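Local coordinates for tegumental protein 20.8 kDa (Clonorchis sinensis, PDB 5X2D), which probably binds calcium ions as a tegumental-allergen-like protein, this chain being its dynein light chain-like domain, at residues Ile20-Glu25 / Met77-Glu82. Residues are numbered along the deposited sequence; the frame is centred on the assembly and turned at random.
Sequences IKIARE and MSFQFE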
ATOM      1  N   ILE A  20      17.634  -9.442   4.978  1.00 84.43           N
ATOM      2  CA  ILE A  20      18.340  -9.256   6.219  1.00 85.33           C
ATOM      3  C   ILE A  20      18.825  -7.819   6.350  1.00 96.02           C
ATOM      4  O   ILE A  20      18.705  -7.243   7.424  1.00107.46           O
ATOM      5  CB  ILE A  20      19.514 -10.234   6.336  1.00 84.12           C
ATOM      6  CG1 ILE A  20      18.983 -11.637   6.653  1.00 86.15           C
ATOM      7  CG2 ILE A  20      20.494  -9.783   7.401  1.00 81.81           C
ATOM      8  CD1 ILE A  20      20.046 -12.724   6.657  1.00 82.95           C
ATOM      9  N   LYS A  21      19.297  -7.183   5.277  1.00100.43           N
ATOM     10  CA  LYS A  21      19.880  -5.858   5.504  1.00104.75           C
ATOM     11  C   LYS A  21      18.797  -4.810   5.668  1.00108.79           C
ATOM     12  O   LYS A  21      19.034  -3.755   6.263  1.00114.20           O
ATOM     13  CB  LYS A  21      20.804  -5.389   4.363  1.00102.12           C
ATOM     14  CG  LYS A  21      21.444  -6.410   3.443  1.00101.14           C
ATOM     15  CD  LYS A  21      22.475  -5.680   2.550  1.00100.90           C
ATOM     16  CE  LYS A  21      22.841  -6.431   1.276  1.00 99.19           C
ATOM     17  NZ  LYS A  21      23.781  -7.530   1.624  1.00115.61           N
ATOM     18  N   ILE A  22      17.599  -5.117   5.182  1.00101.79           N
ATOM     19  CA  ILE A  22      16.435  -4.317   5.508  1.00 86.07           C
ATOM     20  C   ILE A  22      16.099  -4.497   6.993  1.00 87.79           C
ATOM     21  O   ILE A  22      15.721  -3.526   7.658  1.00 79.25           O
ATOM     22  CB  ILE A  22      15.264  -4.664   4.588  1.00 72.94           C
ATOM     23  CG1 ILE A  22      15.408  -3.871   3.279  1.00 71.26           C
ATOM     24  CG2 ILE A  22      13.935  -4.373   5.264  1.00 81.63           C
ATOM     25  CD1 ILE A  22      14.551  -4.359   2.117  1.00 68.66           C
ATOM     26  N   ALA A  23      16.251  -5.722   7.509  1.00 79.89           N
ATOM     27  CA  ALA A  23      16.054  -5.983   8.950  1.00 90.72           C
ATOM     28  C   ALA A  23      16.975  -5.101   9.781  1.00 97.76           C
ATOM     29  O   ALA A  23      16.528  -4.302  10.611  1.00 86.96           O
ATOM     30  CB  ALA A  23      16.311  -7.425   9.281  1.00 93.50           C
ATOM     31  N   ARG A  24      18.269  -5.265   9.519  1.00102.54           N
ATOM     32  CA  ARG A  24      19.350  -4.519  10.153  1.00115.23           C
ATOM     33  C   ARG A  24      19.140  -3.004  10.234  1.00113.89           C
ATOM     34  O   ARG A  24      19.340  -2.405  11.285  1.00117.76           O
ATOM     35  CB  ARG A  24      20.635  -4.790   9.366  1.00128.22           C
ATOM     36  CG  ARG A  24      21.740  -5.527  10.098  1.00138.50           C
ATOM     37  CD  ARG A  24      22.507  -4.584  11.015  1.00149.86           C
ATOM     38  NE  ARG A  24      23.692  -5.221  11.584  1.00153.94           N
ATOM     39  CZ  ARG A  24      24.632  -4.579  12.274  1.00154.67           C
ATOM     40  NH1 ARG A  24      24.518  -3.278  12.502  1.00158.04           N
ATOM     41  NH2 ARG A  24      25.675  -5.243  12.751  1.00150.75           N
ATOM     42  N   GLU A  25      18.743  -2.390   9.124  1.00 98.78           N
ATOM     43  CA  GLU A  25      18.580  -0.948   9.080  1.00 94.45           C
ATOM     44  C   GLU A  25      17.294  -0.517   9.784  1.00102.29           C
ATOM     45  O   GLU A  25      17.246   0.536  10.430  1.00114.11           O
ATOM     46  CB  GLU A  25      18.593  -0.465   7.616  1.00 94.62           C
ATOM     47  CG  GLU A  25      18.355   1.023   7.418  1.00 95.36           C
ATOM     48  CD  GLU A  25      19.578   1.858   7.797  1.00106.38           C
ATOM     49  OE1 GLU A  25      20.644   1.255   8.106  1.00105.05           O
ATOM     50  OE2 GLU A  25      19.478   3.115   7.762  1.00107.48           O
ATOM     51  N   MET A  77      11.656  -6.024  -6.891  1.00 78.73           N
ATOM     52  CA  MET A  77      11.828  -6.566  -5.550  1.00 73.86           C
ATOM     53  C   MET A  77      10.737  -5.999  -4.682  1.00 72.14           C
ATOM     54  O   MET A  77      10.366  -4.846  -4.854  1.00 64.62           O
ATOM     55  CB  MET A  77      13.185  -6.231  -4.940  1.00 70.97           C
ATOM     56  CG  MET A  77      14.348  -6.263  -5.862  1.00 72.44           C
ATOM     57  SD  MET A  77      15.861  -6.625  -4.946  1.00 90.04           S
ATOM     58  CE  MET A  77      16.912  -5.364  -5.701  1.00 71.02           C
ATOM     59  N   SER A  78      10.160  -6.848  -3.842  1.00 57.36           N
ATOM     60  CA  SER A  78       9.208  -6.416  -2.864  1.00 57.60           C
ATOM     61  C   SER A  78       9.328  -7.270  -1.623  1.00 78.16           C
ATOM     62  O   SER A  78       9.436  -8.502  -1.690  1.00 80.71           O
ATOM     63  CB  SER A  78       7.793  -6.413  -3.441  1.00 57.84           C
ATOM     64  OG  SER A  78       7.344  -7.689  -3.786  1.00 77.32           O
ATOM     65  N   PHE A  79       9.316  -6.602  -0.480  1.00 70.76           N
ATOM     66  CA  PHE A  79       9.468  -7.270   0.798  1.00 70.77           C
ATOM     67  C   PHE A  79       8.370  -6.758   1.716  1.00 73.62           C
ATOM     68  O   PHE A  79       8.116  -5.553   1.749  1.00 68.98           O
ATOM     69  CB  PHE A  79      10.862  -6.973   1.350  1.00 66.60           C
ATOM     70  CG  PHE A  79      11.180  -7.645   2.644  1.00 73.26           C
ATOM     71  CD1 PHE A  79      10.526  -8.809   3.028  1.00 78.95           C
ATOM     72  CD2 PHE A  79      12.183  -7.128   3.462  1.00 71.66           C
ATOM     73  CE1 PHE A  79      10.858  -9.443   4.221  1.00 77.21           C
ATOM     74  CE2 PHE A  79      12.523  -7.747   4.648  1.00 67.54           C
ATOM     75  CZ  PHE A  79      11.864  -8.920   5.029  1.00 69.77           C
ATOM     76  N   GLN A  80       7.684  -7.644   2.434  1.00 72.66           N
ATOM     77  CA  GLN A  80       6.630  -7.168   3.329  1.00 77.05           C
ATOM     78  C   GLN A  80       6.708  -7.890   4.662  1.00 77.62           C
ATOM     79  O   GLN A  80       6.534  -9.089   4.699  1.00 79.21           O
ATOM     80  CB  GLN A  80       5.244  -7.359   2.696  1.00 74.51           C
ATOM     81  CG  GLN A  80       5.045  -6.591   1.390  1.00 63.05           C
ATOM     82  CD  GLN A  80       3.627  -6.665   0.867  1.00 64.29           C
ATOM     83  OE1 GLN A  80       2.734  -7.153   1.539  1.00 85.88           O
ATOM     84  NE2 GLN A  80       3.431  -6.243  -0.368  1.00 77.23           N
ATOM     85  N   PHE A  81       6.949  -7.165   5.753  1.00 76.71           N
ATOM     86  CA  PHE A  81       7.156  -7.801   7.053  1.00 66.85           C
ATOM     87  C   PHE A  81       6.606  -6.989   8.216  1.00 75.86           C
ATOM     88  O   PHE A  81       6.598  -5.752   8.171  1.00 69.20           O
ATOM     89  CB  PHE A  81       8.645  -8.045   7.289  1.00 65.83           C
ATOM     90  CG  PHE A  81       9.447  -6.787   7.460  1.00 70.59           C
ATOM     91  CD1 PHE A  81       9.970  -6.116   6.348  1.00 72.65           C
ATOM     92  CD2 PHE A  81       9.681  -6.262   8.725  1.00 67.18           C
ATOM     93  CE1 PHE A  81      10.706  -4.942   6.503  1.00 75.58           C
ATOM     94  CE2 PHE A  81      10.422  -5.081   8.887  1.00 73.30           C
ATOM     95  CZ  PHE A  81      10.933  -4.425   7.778  1.00 75.68           C
ATOM     96  N   GLU A  82       6.208  -7.697   9.278  1.00 92.77           N
ATOM     97  CA  GLU A  82       5.675  -7.092  10.511  1.00 92.60           C
ATOM     98  C   GLU A  82       6.762  -7.053  11.573  1.00 88.11           C
ATOM     99  O   GLU A  82       7.391  -8.063  11.861  1.00100.25           O
ATOM    100  CB  GLU A  82       4.476  -7.877  11.064  1.00 96.61           C
ATOM    101  CG  GLU A  82       3.314  -8.069  10.102  1.00108.67           C
ATOM    102  CD  GLU A  82       2.167  -8.860  10.719  1.00126.74           C
ATOM    103  OE1 GLU A  82       2.172  -9.066  11.957  1.00132.89           O
ATOM    104  OE2 GLU A  82       1.263  -9.281   9.961  1.00131.29           O
TER
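Residues 20-25, about one and a half turns of helix 16-29, pack over the face of the sheet at 77-82, a segment that is strand from Ser78 on, with the backbones nearest at Ile22 and Phe79, whose CA atoms are 8.9 Å apart. That spacing leaves room for one layer of side chains, and three buried apolar ones fill it: Ile22 from the helix, Phe79 and Phe81 from the strand. Being two apart in an extended chain, the phenylalanines send their rings to the same side of the sheet, while Gln80 between them turns the other way, where its OE1 is hydrogen-bonded to the hydroxyl of Tyr67.

The methyl CG2 of Ile22 does most of the touching. It stands anti to the backbone N (CG1 lies beside that N, chi1 -84°) and thereby reaches both rings, Phe81 CE1 at 3.5 Å and Phe79 CE2 at 3.7 Å. Toward Phe79 the methyl comes in at the ring edge, near its plane; toward Phe81 its approach is oblique. The other branch ends at CD1, which rests 3.9 Å from Phe79 CD2, and the two side chains slide past each other in opposite directions. The two rings also pack on each other, Phe81 CD1 sitting over the rim of one face of Phe79. A beta-branched isoleucine suits this place because the branch at CB sets CG2 against both rings while the longer arm, through CD1, runs along Phe79, and flat phenylalanines fill the layer without bringing polar atoms into it.

All of this is helix-on-sheet packing in the dynein light chain-like domain. Strand 78-83 is an inner strand, flanked by 7-13 and 87-92; Phe81 touches Ile7 on one and meets the Tyr88 ring on the other. Ala23 also reaches Ile7, and Ile22 continues the apolar layer to Phe54 of helix 36-54.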